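Local coordinates for protein 2-oxoglutarate dehydrogenase E3 component (Thermus thermophilus, PDB 2YQU) that probably oxidises protein-bound dihydrolipoyl groups back to lipoyl, passing the electrons through its FAD to NAD(+), as the E3 component of 2-oxoacid dehydrogenase complexes, at residues 388-400 with 414-427. Sequence-based numbering, arbitrary orientation.
Sequences VLAHAKTDRILGV and AALALFFKASAEDL
Ile397 packs against Leu418, Ala422 and Leu427, where helix 407-419 gives way to helix 424-429, and each of its side-chain carbons has a partner there. CB lies against Ala422 O; CG2, anti to the backbone N, meets Leu418 CG at 4.0 Å; CG1, anti to the carbonyl carbon (chi1 -63°), passes Ala424 N; and CD1 ends among the methyls of Ala417, Ala422 and Leu427, also coming to 3.5 Å from Ser423 O. A branched aliphatic chain suits this site because it spreads in two directions, while the alanines let the backbones come near. This is the dimerisation domain of the pyridine nucleotide-disulfide oxidoreductase family, in which helices pack on an antiparallel sheet, and Arg396 and Ser423 form a single bridge between hairpin and interhelix link. Beside it, Ile397 N donates to Ala422 O (3.0 Å), nearly straight at 170°. Asp395 suits the first-turn N-H groups of helix 424-429: its backbone O takes Ala424 N at 2.9 Å, and OD1 takes Glu425 N at 3.0 Å on the syn side, while OD2 pairs with Lys364. Replacing Asp395 with an alanine would probably leave Glu425 N, water 1 and the Lys364 ammonium without their carboxylate partner. Ser423, the N-cap, has a hydroxyl short enough to accept from Asp426 N. The flexible Lys421 methylenes run alongside Arg396, CB over one guanidinium face, their charged ends apart.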
loop_
_atom_site.group_PDB
_atom_site.type_symbol
_atom_site.label_atom_id
_atom_site.label_comp_id
_atom_site.label_asym_id
_atom_site.label_seq_id
_atom_site.Cartn_x
_atom_site.Cartn_y
_atom_site.Cartn_z
ATOM N N VAL A 388 7.112 -7.616 13.288
ATOM C CA VAL A 388 6.145 -8.695 13.427
ATOM C C VAL A 388 6.381 -9.422 14.753
ATOM O O VAL A 388 7.502 -9.802 15.074
ATOM C CB VAL A 388 6.238 -9.686 12.249
ATOM C CG1 VAL A 388 5.360 -10.932 12.491
ATOM C CG2 VAL A 388 5.860 -8.999 10.939
ATOM N N LEU A 389 5.313 -9.601 15.520
ATOM C CA LEU A 389 5.360 -10.356 16.764
ATOM C C LEU A 389 4.690 -11.699 16.512
ATOM O O LEU A 389 3.560 -11.733 16.073
ATOM C CB LEU A 389 4.627 -9.594 17.863
ATOM C CG LEU A 389 5.069 -8.137 18.028
ATOM C CD1 LEU A 389 4.327 -7.461 19.152
ATOM C CD2 LEU A 389 6.572 -8.066 18.259
ATOM N N ALA A 390 5.391 -12.799 16.766
ATOM C CA ALA A 390 4.829 -14.134 16.535
ATOM C C ALA A 390 4.960 -15.018 17.770
ATOM O O ALA A 390 5.925 -14.912 18.517
ATOM C CB ALA A 390 5.514 -14.788 15.358
ATOM N N HIS A 391 3.997 -15.908 17.974
ATOM C CA HIS A 391 4.012 -16.771 19.141
ATOM C C HIS A 391 5.263 -17.653 19.104
ATOM O O HIS A 391 5.595 -18.224 18.069
ATOM C CB HIS A 391 2.742 -17.619 19.190
ATOM C CG HIS A 391 2.468 -18.205 20.535
ATOM N ND1 HIS A 391 3.129 -19.319 21.004
ATOM C CD2 HIS A 391 1.629 -17.818 21.524
ATOM C CE1 HIS A 391 2.699 -19.603 22.221
ATOM N NE2 HIS A 391 1.787 -18.708 22.560
ATOM N N ALA A 392 5.947 -17.758 20.238
ATOM C CA ALA A 392 7.223 -18.475 20.325
ATOM C C ALA A 392 7.098 -19.961 20.010
ATOM O O ALA A 392 8.034 -20.575 19.503
ATOM C CB ALA A 392 7.830 -18.279 21.704
ATOM N N LYS A 393 5.941 -20.536 20.294
ATOM C CA LYS A 393 5.727 -21.961 20.091
ATOM C C LYS A 393 5.014 -22.278 18.777
ATOM O O LYS A 393 5.449 -23.171 18.053
ATOM C CB LYS A 393 4.945 -22.542 21.266
ATOM C CG LYS A 393 4.833 -24.059 21.238
ATOM C CD LYS A 393 4.173 -24.588 22.510
ATOM C CE LYS A 393 4.284 -26.106 22.618
ATOM N NZ LYS A 393 2.933 -26.735 22.673
ATOM N N THR A 394 3.922 -21.565 18.473
ATOM C CA THR A 394 3.079 -21.892 17.308
ATOM C C THR A 394 3.427 -21.115 16.036
ATOM O O THR A 394 2.942 -21.449 14.956
ATOM C CB THR A 394 1.589 -21.633 17.616
ATOM O OG1 THR A 394 1.381 -20.233 17.863
ATOM C CG2 THR A 394 1.147 -22.328 18.906
ATOM N N ASP A 395 4.245 -20.076 16.180
ATOM C CA ASP A 395 4.569 -19.145 15.099
ATOM C C ASP A 395 3.379 -18.306 14.610
ATOM O O ASP A 395 3.475 -17.616 13.596
ATOM C CB ASP A 395 5.212 -19.884 13.917
ATOM C CG ASP A 395 5.961 -18.948 12.998
ATOM O OD1 ASP A 395 5.814 -19.080 11.761
ATOM O OD2 ASP A 395 6.705 -18.042 13.437
ATOM N N ARG A 396 2.279 -18.339 15.349
ATOM C CA ARG A 396 1.094 -17.569 15.000
ATOM C C ARG A 396 1.413 -16.072 15.111
ATOM O O ARG A 396 1.987 -15.625 16.101
ATOM C CB ARG A 396 -0.066 -17.980 15.921
ATOM C CG ARG A 396 -1.313 -17.115 15.845
ATOM C CD ARG A 396 -2.311 -17.517 14.774
ATOM N NE ARG A 396 -3.575 -16.820 14.989
ATOM C CZ ARG A 396 -4.613 -17.303 15.671
ATOM N NH1 ARG A 396 -4.575 -18.514 16.225
ATOM N NH2 ARG A 396 -5.710 -16.562 15.797
ATOM N N ILE A 397 1.065 -15.297 14.087
ATOM C CA ILE A 397 1.251 -13.847 14.160
ATOM C C ILE A 397 0.332 -13.297 15.251
ATOM O O ILE A 397 -0.876 -13.543 15.241
ATOM C CB ILE A 397 0.973 -13.152 12.816
ATOM C CG1 ILE A 397 1.973 -13.618 11.747
ATOM C CG2 ILE A 397 1.051 -11.628 12.981
ATOM C CD1 ILE A 397 1.542 -13.282 10.347
ATOM N N LEU A 398 0.926 -12.574 16.195
ATOM C CA LEU A 398 0.182 -11.967 17.300
ATOM C C LEU A 398 -0.061 -10.479 17.098
ATOM O O LEU A 398 -1.050 -9.946 17.603
ATOM C CB LEU A 398 0.919 -12.198 18.617
ATOM C CG LEU A 398 1.088 -13.665 19.018
ATOM C CD1 LEU A 398 2.041 -13.781 20.184
ATOM C CD2 LEU A 398 -0.254 -14.286 19.348
ATOM N N GLY A 399 0.830 -9.816 16.369
ATOM C CA GLY A 399 0.696 -8.400 16.083
ATOM C C GLY A 399 1.712 -7.901 15.069
ATOM O O GLY A 399 2.761 -8.500 14.900
ATOM N N VAL A 400 1.377 -6.816 14.378
ATOM C CA VAL A 400 2.285 -6.174 13.440
ATOM C C VAL A 400 2.230 -4.664 13.659
ATOM O O VAL A 400 1.166 -4.084 13.862
ATOM C CB VAL A 400 1.956 -6.532 11.961
ATOM C CG1 VAL A 400 3.030 -5.975 11.016
ATOM C CG2 VAL A 400 1.818 -8.046 11.793
ATOM N N ALA A 414 -0.968 -7.129 6.630
ATOM C CA ALA A 414 -0.745 -7.675 7.966
ATOM C C ALA A 414 -2.061 -7.949 8.676
ATOM O O ALA A 414 -2.217 -8.976 9.347
ATOM C CB ALA A 414 0.098 -6.717 8.795
ATOM N N ALA A 415 -3.000 -7.029 8.512
ATOM C CA ALA A 415 -4.329 -7.180 9.077
ATOM C C ALA A 415 -5.016 -8.408 8.475
ATOM O O ALA A 415 -5.625 -9.195 9.211
ATOM C CB ALA A 415 -5.144 -5.920 8.861
ATOM N N LEU A 416 -4.889 -8.580 7.158
ATOM C CA LEU A 416 -5.422 -9.760 6.481
ATOM C C LEU A 416 -4.782 -11.017 7.018
ATOM O O LEU A 416 -5.480 -11.983 7.296
ATOM C CB LEU A 416 -5.226 -9.703 4.969
ATOM C CG LEU A 416 -5.945 -10.811 4.179
ATOM C CD1 LEU A 416 -7.454 -10.700 4.341
ATOM C CD2 LEU A 416 -5.565 -10.781 2.713
ATOM N N ALA A 417 -3.459 -11.004 7.166
ATOM C CA ALA A 417 -2.763 -12.170 7.692
ATOM C C ALA A 417 -3.291 -12.550 9.085
ATOM O O ALA A 417 -3.539 -13.731 9.358
ATOM C CB ALA A 417 -1.266 -11.936 7.707
ATOM N N LEU A 418 -3.510 -11.552 9.938
ATOM C CA LEU A 418 -4.086 -11.773 11.273
ATOM C C LEU A 418 -5.504 -12.341 11.204
ATOM O O LEU A 418 -5.844 -13.255 11.965
ATOM C CB LEU A 418 -4.076 -10.474 12.080
ATOM C CG LEU A 418 -2.744 -10.296 12.811
ATOM C CD1 LEU A 418 -2.398 -8.841 13.028
ATOM C CD2 LEU A 418 -2.780 -11.038 14.139
ATOM N N PHE A 419 -6.310 -11.809 10.286
ATOM C CA PHE A 419 -7.671 -12.298 10.038
ATOM C C PHE A 419 -7.647 -13.760 9.602
ATOM O O PHE A 419 -8.514 -14.530 9.989
ATOM C CB PHE A 419 -8.372 -11.444 8.968
ATOM C CG PHE A 419 -9.838 -11.731 8.818
ATOM C CD1 PHE A 419 -10.719 -11.452 9.852
ATOM C CD2 PHE A 419 -10.344 -12.262 7.633
ATOM C CE1 PHE A 419 -12.075 -11.697 9.712
ATOM C CE2 PHE A 419 -11.706 -12.511 7.495
ATOM C CZ PHE A 419 -12.564 -12.234 8.541
ATOM N N PHE A 420 -6.622 -14.135 8.833
ATOM C CA PHE A 420 -6.445 -15.512 8.358
ATOM C C PHE A 420 -5.733 -16.402 9.383
ATOM O O PHE A 420 -5.461 -17.566 9.090
ATOM C CB PHE A 420 -5.620 -15.532 7.060
ATOM C CG PHE A 420 -6.362 -15.062 5.828
ATOM C CD1 PHE A 420 -7.715 -14.749 5.864
ATOM C CD2 PHE A 420 -5.690 -14.943 4.624
ATOM C CE1 PHE A 420 -8.372 -14.331 4.733
ATOM C CE2 PHE A 420 -6.350 -14.515 3.491
ATOM C CZ PHE A 420 -7.692 -14.208 3.548
ATOM N N LYS A 421 -5.420 -15.856 10.561
ATOM C CA LYS A 421 -4.734 -16.593 11.632
ATOM C C LYS A 421 -3.407 -17.158 11.128
ATOM O O LYS A 421 -3.008 -18.278 11.469
ATOM C CB LYS A 421 -5.636 -17.694 12.207
ATOM C CG LYS A 421 -7.001 -17.166 12.665
ATOM C CD LYS A 421 -7.761 -18.175 13.519
ATOM C CE LYS A 421 -8.866 -17.508 14.337
ATOM N NZ LYS A 421 -9.899 -16.858 13.490
ATOM N N ALA A 422 -2.728 -16.337 10.335
ATOM C CA ALA A 422 -1.503 -16.724 9.638
ATOM C C ALA A 422 -0.359 -16.889 10.600
ATOM O O ALA A 422 -0.310 -16.234 11.637
ATOM C CB ALA A 422 -1.128 -15.668 8.612
ATOM N N SER A 423 0.579 -17.743 10.212
ATOM C CA SER A 423 1.869 -17.820 10.859
ATOM C C SER A 423 2.813 -16.808 10.212
ATOM O O SER A 423 2.582 -16.364 9.080
ATOM C CB SER A 423 2.445 -19.226 10.726
ATOM O OG SER A 423 2.713 -19.545 9.375
ATOM N N ALA A 424 3.871 -16.450 10.933
ATOM C CA ALA A 424 4.903 -15.548 10.423
ATOM C C ALA A 424 5.576 -16.170 9.199
ATOM O O ALA A 424 5.855 -15.479 8.222
ATOM C CB ALA A 424 5.939 -15.250 11.505
ATOM N N GLU A 425 5.817 -17.483 9.268
ATOM C CA GLU A 425 6.355 -18.250 8.148
ATOM C C GLU A 425 5.501 -18.102 6.891
ATOM O O GLU A 425 6.030 -17.879 5.819
ATOM C CB GLU A 425 6.485 -19.741 8.492
ATOM C CG GLU A 425 7.186 -20.558 7.404
ATOM C CD GLU A 425 7.149 -22.058 7.652
ATOM O OE1 GLU A 425 7.216 -22.823 6.668
ATOM O OE2 GLU A 425 7.036 -22.487 8.815
ATOM N N ASP A 426 4.184 -18.224 7.016
ATOM C CA ASP A 426 3.323 -18.155 5.837
ATOM C C ASP A 426 3.288 -16.760 5.231
ATOM O O ASP A 426 3.270 -16.629 4.011
ATOM C CB ASP A 426 1.918 -18.665 6.139
ATOM C CG ASP A 426 1.862 -20.188 6.210
ATOM O OD1 ASP A 426 0.992 -20.703 6.921
ATOM O OD2 ASP A 426 2.655 -20.952 5.604
ATOM N N LEU A 427 3.286 -15.726 6.070
ATOM C CA LEU A 427 3.372 -14.354 5.567
ATOM C C LEU A 427 4.707 -14.144 4.858
ATOM O O LEU A 427 4.761 -13.544 3.793
ATOM C CB LEU A 427 3.191 -13.347 6.704
ATOM C CG LEU A 427 3.245 -11.861 6.347
ATOM C CD1 LEU A 427 2.251 -11.520 5.244
ATOM C CD2 LEU A 427 2.977 -11.043 7.587
HETATM O O HOH W 1 5.793 -21.681 11.106
HETATM O O HOH W 2 -2.300 -14.784 13.151
#